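Local coordinates for protein dimethyl-sulfide monooxygenase (Hyphomicrobium sulfonivorans, PDB 6AK1) that catalyses the NADH- and oxygen-dependent oxidation of dimethyl sulfide to methanethiol and formaldehyde, using FMN as cofactor, at residues H98-F109 against T126-S137; T221-A229 against S239-L247. All blocks are in the same frame, centred on the assembly; numbering follows the deposited sequence.

Contact 1: residues H98-F109 against T126-S137; sequences HVGFGVTAAITF and TKGRVAWNVVSS
R129 reaches across the start of strand 100-106, its NH1 donating to a lone pair of V99 O at 3.0 Å. Its guanidinium receives CE2 of F101 over one face, the ring plane turned 58° from its own. The grip is reinforced from within its own segment, where NE binds T126 O; NH1 also bonds T96 OG1 in the loop before strand 100-106, and NH2 bonds A93 O of helix 89-94. With an alanine in place of R129, V99 O would probably lose this donor and a gap would open beside the F101 ring. From F101 to A105 the backbones then exchange parallel-strand hydrogen bonds, the straightest running from V103 N to A131 O (172°). Within this ladder W132, with CG anti to its backbone N (chi1 173°), lays its indole where NE1 donates nearly in the ring plane to A105 O, 3.1 Å away; CG2 of I107 meets the indole edge at CZ2 (3.7 Å). On the other face of the sheet N133 ND2 donates to T104 OG1 at 2.8 Å, and T104 also bonds I56 O of the adjacent strand; T104 probably binds FMN, as in related enzymes. The two strands belong to one beta-alpha-beta unit of the TIM barrel: helix 112-126 packs on A105 and W132, helix 157-174 on W132 and I107, and strands 53-57 and 223-227 continue the sheet beyond 100-106 and 130-135 respectively.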
loop_
_atom_site.group_PDB
_atom_site.type_symbol
_atom_site.label_atom_id
_atom_site.label_comp_id
_atom_site.label_asym_id
_atom_site.label_seq_id
_atom_site.Cartn_x
_atom_site.Cartn_y
_atom_site.Cartn_z
ATOM N N HIS A 98 15.300 -10.154 -0.453
ATOM C CA HIS A 98 14.780 -9.562 -1.682
ATOM C C HIS A 98 13.359 -9.005 -1.590
ATOM O O HIS A 98 13.035 -8.049 -2.303
ATOM C CB HIS A 98 14.816 -10.606 -2.802
ATOM C CG HIS A 98 16.193 -10.900 -3.311
ATOM N ND1 HIS A 98 16.976 -9.948 -3.930
ATOM C CD2 HIS A 98 16.932 -12.036 -3.281
ATOM C CE1 HIS A 98 18.140 -10.482 -4.255
ATOM N NE2 HIS A 98 18.140 -11.747 -3.869
ATOM N N VAL A 99 12.483 -9.598 -0.767
ATOM C CA VAL A 99 11.100 -9.134 -0.734
ATOM C C VAL A 99 11.060 -7.671 -0.290
ATOM O O VAL A 99 11.833 -7.238 0.575
ATOM C CB VAL A 99 10.235 -10.036 0.170
ATOM C CG1 VAL A 99 10.637 -9.902 1.631
ATOM C CG2 VAL A 99 8.753 -9.707 0.011
ATOM N N GLY A 100 10.174 -6.883 -0.914
ATOM C CA GLY A 100 10.009 -5.497 -0.527
ATOM C C GLY A 100 8.990 -5.327 0.600
ATOM O O GLY A 100 8.214 -6.228 0.904
ATOM N N PHE A 101 9.003 -4.145 1.222
ATOM C CA PHE A 101 8.073 -3.824 2.304
ATOM C C PHE A 101 7.392 -2.506 1.971
ATOM O O PHE A 101 8.045 -1.460 1.938
ATOM C CB PHE A 101 8.788 -3.757 3.658
ATOM C CG PHE A 101 9.562 -4.994 3.972
ATOM C CD1 PHE A 101 8.899 -6.157 4.364
ATOM C CD2 PHE A 101 10.944 -5.025 3.826
ATOM C CE1 PHE A 101 9.592 -7.326 4.632
ATOM C CE2 PHE A 101 11.646 -6.190 4.093
ATOM C CZ PHE A 101 10.956 -7.350 4.513
ATOM N N GLY A 102 6.092 -2.571 1.696
ATOM C CA GLY A 102 5.299 -1.378 1.508
ATOM C C GLY A 102 4.732 -0.937 2.838
ATOM O O GLY A 102 3.986 -1.682 3.482
ATOM N N VAL A 103 5.094 0.260 3.280
ATOM C CA VAL A 103 4.697 0.753 4.587
ATOM C C VAL A 103 3.753 1.921 4.378
ATOM O O VAL A 103 4.081 2.869 3.659
ATOM C CB VAL A 103 5.923 1.153 5.429
ATOM C CG1 VAL A 103 5.485 1.543 6.827
ATOM C CG2 VAL A 103 6.904 -0.011 5.479
ATOM N N THR A 104 2.572 1.838 4.972
ATOM C CA THR A 104 1.594 2.909 4.864
ATOM C C THR A 104 1.898 3.979 5.906
ATOM O O THR A 104 2.153 3.660 7.067
ATOM C CB THR A 104 0.178 2.349 5.062
ATOM O OG1 THR A 104 -0.101 1.412 4.025
ATOM C CG2 THR A 104 -0.865 3.443 5.000
ATOM N N ALA A 105 1.879 5.247 5.492
ATOM C CA ALA A 105 2.020 6.353 6.435
ATOM C C ALA A 105 1.251 7.555 5.904
ATOM O O ALA A 105 1.435 7.956 4.752
ATOM C CB ALA A 105 3.497 6.709 6.676
ATOM N N ALA A 106 0.388 8.117 6.737
ATOM C CA ALA A 106 -0.431 9.240 6.311
ATOM C C ALA A 106 0.352 10.548 6.371
ATOM O O ALA A 106 1.259 10.728 7.194
ATOM C CB ALA A 106 -1.698 9.341 7.164
ATOM N N ILE A 107 -0.019 11.471 5.474
ATOM C CA ILE A 107 0.556 12.813 5.449
ATOM C C ILE A 107 -0.290 13.806 6.229
ATOM O O ILE A 107 0.077 14.985 6.332
ATOM C CB ILE A 107 0.732 13.272 3.987
ATOM C CG1 ILE A 107 -0.633 13.543 3.340
ATOM C CG2 ILE A 107 1.460 12.205 3.182
ATOM C CD1 ILE A 107 -0.550 13.914 1.857
ATOM N N THR A 108 -1.399 13.349 6.812
ATOM C CA THR A 108 -2.351 14.235 7.474
ATOM C C THR A 108 -1.831 14.731 8.821
ATOM O O THR A 108 -2.116 15.865 9.224
ATOM C CB THR A 108 -3.683 13.493 7.672
ATOM O OG1 THR A 108 -4.168 13.022 6.411
ATOM C CG2 THR A 108 -4.726 14.388 8.308
ATOM N N PHE A 109 -1.115 13.891 9.558
ATOM C CA PHE A 109 -0.756 14.246 10.922
ATOM C C PHE A 109 0.737 14.420 11.141
ATOM O O PHE A 109 1.129 15.184 12.027
ATOM C CB PHE A 109 -1.291 13.185 11.898
ATOM C CG PHE A 109 -2.753 12.888 11.719
ATOM C CD1 PHE A 109 -3.715 13.852 12.031
ATOM C CD2 PHE A 109 -3.171 11.657 11.229
ATOM C CE1 PHE A 109 -5.073 13.583 11.862
ATOM C CE2 PHE A 109 -4.519 11.375 11.056
ATOM C CZ PHE A 109 -5.475 12.337 11.370
ATOM N N THR A 126 16.787 -1.680 5.466
ATOM C CA THR A 126 16.402 -2.750 4.550
ATOM C C THR A 126 17.279 -2.802 3.310
ATOM O O THR A 126 17.143 -3.745 2.519
ATOM C CB THR A 126 14.939 -2.606 4.094
ATOM O OG1 THR A 126 14.799 -1.424 3.291
ATOM C CG2 THR A 126 13.994 -2.532 5.282
ATOM N N LYS A 127 18.169 -1.819 3.127
ATOM C CA LYS A 127 19.061 -1.760 1.975
ATOM C C LYS A 127 18.262 -1.618 0.680
ATOM O O LYS A 127 18.458 -2.354 -0.287
ATOM C CB LYS A 127 20.000 -2.974 1.929
ATOM C CG LYS A 127 21.099 -2.930 2.994
ATOM C CD LYS A 127 21.969 -1.676 2.795
ATOM C CE LYS A 127 23.134 -1.567 3.816
ATOM N NZ LYS A 127 22.736 -0.776 5.039
ATOM N N GLY A 128 17.337 -0.665 0.680
ATOM C CA GLY A 128 16.647 -0.289 -0.534
ATOM C C GLY A 128 15.418 -1.096 -0.876
ATOM O O GLY A 128 15.115 -1.264 -2.061
ATOM N N ARG A 129 14.689 -1.595 0.118
ATOM C CA ARG A 129 13.561 -2.475 -0.147
ATOM C C ARG A 129 12.253 -1.934 0.420
ATOM O O ARG A 129 11.321 -2.711 0.656
ATOM C CB ARG A 129 13.839 -3.873 0.404
ATOM C CG ARG A 129 14.915 -4.643 -0.347
ATOM C CD ARG A 129 14.959 -6.073 0.150
ATOM N NE ARG A 129 15.645 -6.204 1.434
ATOM C CZ ARG A 129 15.318 -7.100 2.365
ATOM N NH1 ARG A 129 14.279 -7.914 2.169
ATOM N NH2 ARG A 129 16.007 -7.170 3.500
ATOM N N VAL A 130 12.141 -0.623 0.614
ATOM C CA VAL A 130 10.953 -0.037 1.215
ATOM C C VAL A 130 10.140 0.668 0.139
ATOM O O VAL A 130 10.687 1.252 -0.807
ATOM C CB VAL A 130 11.310 0.924 2.371
ATOM C CG1 VAL A 130 12.059 2.140 1.851
ATOM C CG2 VAL A 130 10.041 1.364 3.103
ATOM N N ALA A 131 8.830 0.568 0.266
ATOM C CA ALA A 131 7.892 1.374 -0.490
ATOM C C ALA A 131 7.047 2.162 0.495
ATOM O O ALA A 131 6.709 1.661 1.572
ATOM C CB ALA A 131 6.999 0.510 -1.382
ATOM N N TRP A 132 6.723 3.393 0.130
ATOM C CA TRP A 132 5.900 4.270 0.953
ATOM C C TRP A 132 4.509 4.312 0.336
ATOM O O TRP A 132 4.331 4.831 -0.770
ATOM C CB TRP A 132 6.501 5.677 1.039
ATOM C CG TRP A 132 5.603 6.655 1.749
ATOM C CD1 TRP A 132 4.645 6.363 2.684
ATOM C CD2 TRP A 132 5.571 8.079 1.578
ATOM N NE1 TRP A 132 4.036 7.512 3.112
ATOM C CE2 TRP A 132 4.587 8.581 2.456
ATOM C CE3 TRP A 132 6.291 8.980 0.780
ATOM C CZ2 TRP A 132 4.289 9.941 2.546
ATOM C CZ3 TRP A 132 6.003 10.335 0.880
ATOM C CH2 TRP A 132 5.012 10.803 1.757
ATOM N N ASN A 133 3.525 3.790 1.050
ATOM C CA ASN A 133 2.135 3.897 0.615
ATOM C C ASN A 133 1.569 5.202 1.163
ATOM O O ASN A 133 1.251 5.306 2.351
ATOM C CB ASN A 133 1.333 2.686 1.072
ATOM C CG ASN A 133 -0.137 2.791 0.693
ATOM O OD1 ASN A 133 -0.473 3.090 -0.451
ATOM N ND2 ASN A 133 -1.017 2.577 1.664
ATOM N N VAL A 134 1.434 6.190 0.280
ATOM C CA VAL A 134 1.028 7.549 0.623
ATOM C C VAL A 134 -0.489 7.610 0.791
ATOM O O VAL A 134 -1.232 7.468 -0.180
ATOM C CB VAL A 134 1.495 8.529 -0.461
ATOM C CG1 VAL A 134 1.199 9.961 -0.066
ATOM C CG2 VAL A 134 2.959 8.304 -0.756
ATOM N N VAL A 135 -0.961 7.881 2.007
ATOM C CA VAL A 135 -2.392 7.972 2.241
ATOM C C VAL A 135 -2.715 9.312 2.891
ATOM O O VAL A 135 -1.849 9.993 3.453
ATOM C CB VAL A 135 -2.934 6.796 3.095
ATOM C CG1 VAL A 135 -2.490 5.458 2.525
ATOM C CG2 VAL A 135 -2.507 6.914 4.543
ATOM N N SER A 136 -3.990 9.698 2.771
ATOM C CA SER A 136 -4.579 10.837 3.472
ATOM C C SER A 136 -5.666 10.296 4.398
ATOM O O SER A 136 -6.760 9.946 3.937
ATOM C CB SER A 136 -5.152 11.868 2.497
ATOM O OG SER A 136 -4.261 12.121 1.413
ATOM N N SER A 137 -5.360 10.222 5.699
ATOM C CA SER A 137 -6.265 9.628 6.680
ATOM C C SER A 137 -7.660 10.235 6.595
ATOM O O SER A 137 -7.822 11.445 6.404
ATOM C CB SER A 137 -5.709 9.821 8.096
ATOM O OG SER A 137 -6.733 9.639 9.071
#

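Contact 2: residues T221-A229 against S239-L247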
loop_
_atom_site.group_PDB
_atom_site.type_symbol
_atom_site.label_atom_id
_atom_site.label_comp_id
_atom_site.label_asym_id
_atom_site.label_seq_id
_atom_site.Cartn_x
_atom_site.Cartn_y
_atom_site.Cartn_z
ATOM N N THR A 221 14.575 8.150 -2.781
ATOM C CA THR A 221 13.139 8.219 -2.590
ATOM C C THR A 221 12.575 6.801 -2.558
ATOM O O THR A 221 12.772 6.050 -3.519
ATOM C CB THR A 221 12.484 9.020 -3.710
ATOM O OG1 THR A 221 12.949 10.381 -3.672
ATOM C CG2 THR A 221 10.960 8.998 -3.572
ATOM N N PRO A 222 11.910 6.385 -1.488
ATOM C CA PRO A 222 11.283 5.061 -1.493
ATOM C C PRO A 222 10.291 4.945 -2.642
ATOM O O PRO A 222 9.781 5.947 -3.150
ATOM C CB PRO A 222 10.571 5.002 -0.141
ATOM C CG PRO A 222 10.414 6.444 0.266
ATOM C CD PRO A 222 11.598 7.150 -0.272
ATOM N N VAL A 223 10.047 3.705 -3.075
ATOM C CA VAL A 223 9.033 3.473 -4.090
ATOM C C VAL A 223 7.726 4.077 -3.609
ATOM O O VAL A 223 7.324 3.881 -2.458
ATOM C CB VAL A 223 8.884 1.965 -4.377
ATOM C CG1 VAL A 223 7.765 1.736 -5.382
ATOM C CG2 VAL A 223 10.186 1.389 -4.912
ATOM N N ILE A 224 7.075 4.850 -4.473
ATOM C CA ILE A 224 5.839 5.527 -4.101
ATOM C C ILE A 224 4.654 4.645 -4.472
ATOM O O ILE A 224 4.434 4.352 -5.652
ATOM C CB ILE A 224 5.735 6.904 -4.766
ATOM C CG1 ILE A 224 7.023 7.710 -4.514
ATOM C CG2 ILE A 224 4.525 7.633 -4.223
ATOM C CD1 ILE A 224 7.281 8.043 -3.031
ATOM N N PHE A 225 3.904 4.204 -3.464
ATOM C CA PHE A 225 2.630 3.526 -3.665
ATOM C C PHE A 225 1.499 4.491 -3.337
ATOM O O PHE A 225 1.611 5.308 -2.418
ATOM C CB PHE A 225 2.492 2.279 -2.782
ATOM C CG PHE A 225 3.380 1.124 -3.180
ATOM C CD1 PHE A 225 4.085 1.134 -4.370
ATOM C CD2 PHE A 225 3.499 0.015 -2.349
ATOM C CE1 PHE A 225 4.894 0.060 -4.718
ATOM C CE2 PHE A 225 4.306 -1.072 -2.699
ATOM C CZ PHE A 225 4.998 -1.047 -3.880
ATOM N N GLN A 226 0.409 4.395 -4.097
ATOM C CA GLN A 226 -0.763 5.232 -3.861
ATOM C C GLN A 226 -2.018 4.486 -4.269
ATOM O O GLN A 226 -1.999 3.659 -5.176
ATOM C CB GLN A 226 -0.727 6.540 -4.648
ATOM C CG GLN A 226 0.318 7.493 -4.186
ATOM C CD GLN A 226 0.364 8.720 -5.044
ATOM O OE1 GLN A 226 1.083 8.765 -6.038
ATOM N NE2 GLN A 226 -0.401 9.730 -4.666
ATOM N N ALA A 227 -3.112 4.808 -3.599
ATOM C CA ALA A 227 -4.406 4.267 -3.964
ATOM C C ALA A 227 -4.942 5.011 -5.176
ATOM O O ALA A 227 -4.764 6.230 -5.305
ATOM C CB ALA A 227 -5.383 4.382 -2.798
ATOM N N GLY A 228 -5.572 4.262 -6.082
ATOM C CA GLY A 228 -6.290 4.890 -7.174
ATOM C C GLY A 228 -7.349 5.846 -6.657
ATOM O O GLY A 228 -7.915 5.668 -5.575
ATOM N N ALA A 229 -7.592 6.896 -7.428
ATOM C CA ALA A 229 -8.518 7.930 -7.004
ATOM C C ALA A 229 -9.159 8.545 -8.235
ATOM O O ALA A 229 -8.683 8.379 -9.362
ATOM C CB ALA A 229 -7.823 9.006 -6.158
ATOM N N SER A 239 0.563 11.561 -11.084
ATOM C CA SER A 239 1.849 12.256 -11.096
ATOM C C SER A 239 2.905 11.516 -10.271
ATOM O O SER A 239 4.063 11.430 -10.682
ATOM C CB SER A 239 1.681 13.687 -10.585
ATOM O OG SER A 239 0.651 14.345 -11.286
ATOM N N ASN A 240 2.535 10.960 -9.119
ATOM C CA ASN A 240 3.550 10.491 -8.172
ATOM C C ASN A 240 3.714 8.978 -8.103
ATOM O O ASN A 240 4.821 8.512 -7.832
ATOM C CB ASN A 240 3.229 11.004 -6.765
ATOM C CG ASN A 240 3.333 12.499 -6.662
ATOM O OD1 ASN A 240 4.433 13.051 -6.598
ATOM N ND2 ASN A 240 2.192 13.169 -6.664
ATOM N N ALA A 241 2.653 8.208 -8.343
ATOM C CA ALA A 241 2.668 6.780 -8.050
ATOM C C ALA A 241 3.638 6.036 -8.955
ATOM O O ALA A 241 3.642 6.228 -10.174
ATOM C CB ALA A 241 1.263 6.186 -8.191
ATOM N N GLU A 242 4.471 5.191 -8.356
ATOM C CA GLU A 242 5.153 4.155 -9.116
ATOM C C GLU A 242 4.424 2.822 -9.056
ATOM O O GLU A 242 4.513 2.039 -10.004
ATOM C CB GLU A 242 6.592 3.997 -8.623
ATOM C CG GLU A 242 7.374 5.311 -8.663
ATOM C CD GLU A 242 8.764 5.202 -8.044
ATOM O OE1 GLU A 242 9.736 4.927 -8.786
ATOM O OE2 GLU A 242 8.874 5.388 -6.806
ATOM N N GLY A 243 3.705 2.552 -7.969
ATOM C CA GLY A 243 2.749 1.461 -7.898
ATOM C C GLY A 243 1.405 2.047 -7.508
ATOM O O GLY A 243 1.341 2.875 -6.587
ATOM N N MET A 244 0.333 1.681 -8.209
ATOM C CA MET A 244 -0.989 2.201 -7.893
ATOM C C MET A 244 -1.901 1.049 -7.511
ATOM O O MET A 244 -1.995 0.055 -8.240
ATOM C CB MET A 244 -1.577 2.995 -9.058
ATOM C CG MET A 244 -2.644 3.979 -8.595
ATOM S SD MET A 244 -3.301 4.989 -9.931
ATOM C CE MET A 244 -1.834 5.930 -10.363
ATOM N N PHE A 245 -2.563 1.188 -6.363
ATOM C CA PHE A 245 -3.365 0.131 -5.759
ATOM C C PHE A 245 -4.833 0.474 -6.021
ATOM O O PHE A 245 -5.339 1.483 -5.521
ATOM C CB PHE A 245 -3.032 0.029 -4.269
ATOM C CG PHE A 245 -3.797 -1.021 -3.520
ATOM C CD1 PHE A 245 -4.364 -2.122 -4.170
ATOM C CD2 PHE A 245 -3.958 -0.913 -2.146
ATOM C CE1 PHE A 245 -5.069 -3.099 -3.456
ATOM C CE2 PHE A 245 -4.659 -1.884 -1.428
ATOM C CZ PHE A 245 -5.217 -2.980 -2.087
ATOM N N ILE A 246 -5.509 -0.349 -6.833
ATOM C CA ILE A 246 -6.857 -0.040 -7.281
ATOM C C ILE A 246 -7.844 -1.070 -6.752
ATOM O O ILE A 246 -7.499 -2.204 -6.411
ATOM C CB ILE A 246 -6.967 0.051 -8.815
ATOM C CG1 ILE A 246 -6.646 -1.301 -9.465
ATOM C CG2 ILE A 246 -6.082 1.158 -9.359
ATOM C CD1 ILE A 246 -7.062 -1.368 -10.918
ATOM N N LEU A 247 -9.100 -0.652 -6.705
ATOM C CA LEU A 247 -10.220 -1.507 -6.341
ATOM C C LEU A 247 -11.112 -1.632 -7.571
ATOM O O LEU A 247 -11.734 -0.653 -7.987
ATOM C CB LEU A 247 -10.975 -0.915 -5.155
ATOM C CG LEU A 247 -12.176 -1.702 -4.659
ATOM C CD1 LEU A 247 -11.742 -3.115 -4.321
ATOM C CD2 LEU A 247 -12.786 -1.005 -3.441
#
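Q226 and E242 reach across at two points of this parallel strand pair, with I224 set between them. The carboxylate of E242 lies beside the start of strand 223-227, where OE2 accepts from I224 N at 3.0 Å, met on its anti side and 23° out of the carboxylate plane. The side chain runs extended beyond CG, which carries OE2 to within 3.3 Å of V223 CA; OE1 turns to a salt bridge with R432, a charge that probably favours the ionised acid. I224 answers with its carbonyl: O takes two donors, E242 N at 2.8 Å and G243 N at 3.0 Å, so that the chain leaving helix 232-240 is held where it enters strand 243-246. The I224 side chain packs by CB and CG2 against N240 O, the carbonyl at the end of that helix. Strand 223-227, helix 232-240 and strand 243-246 form a right-handed beta-alpha-beta crossover, the repeating element of the TIM barrel, and the strands meet at 22°. Further along, Q226 takes part through its backbone, N donating to G243 O, and O accepting from F245 N 2.8 Å away. On its side chain, CB lies 4.1 Å from A241 CB, just past the end of helix 232-240. On the face opposite Q226, the F225 ring comes to 3.8 Å from G243 CA through CD1, a spot where G243 brings no side chain, and F55 meets the same ring nearly parallel.

In the fold
Contacts 1 and 2 are successive parts of one parallel sheet, their centres about 10 Å apart, with strands 130-135 and 223-227 as direct neighbours. W132 joins them by two probable backbone hydrogen bonds, its N to V223 O at 2.7 Å and its O to F225 N at 2.8 Å. On the sheet face that bears T104, A131 CB packs against F225 CE2 at 3.4 Å. The inferred FMN site lies closer to contact 1: the T104 side chain is about 4 Å from that of D58, nearest atoms, whereas in contact 2 the side chains of F225 and Q226 stand about 7 Å from those of T104 and Y158 respectively.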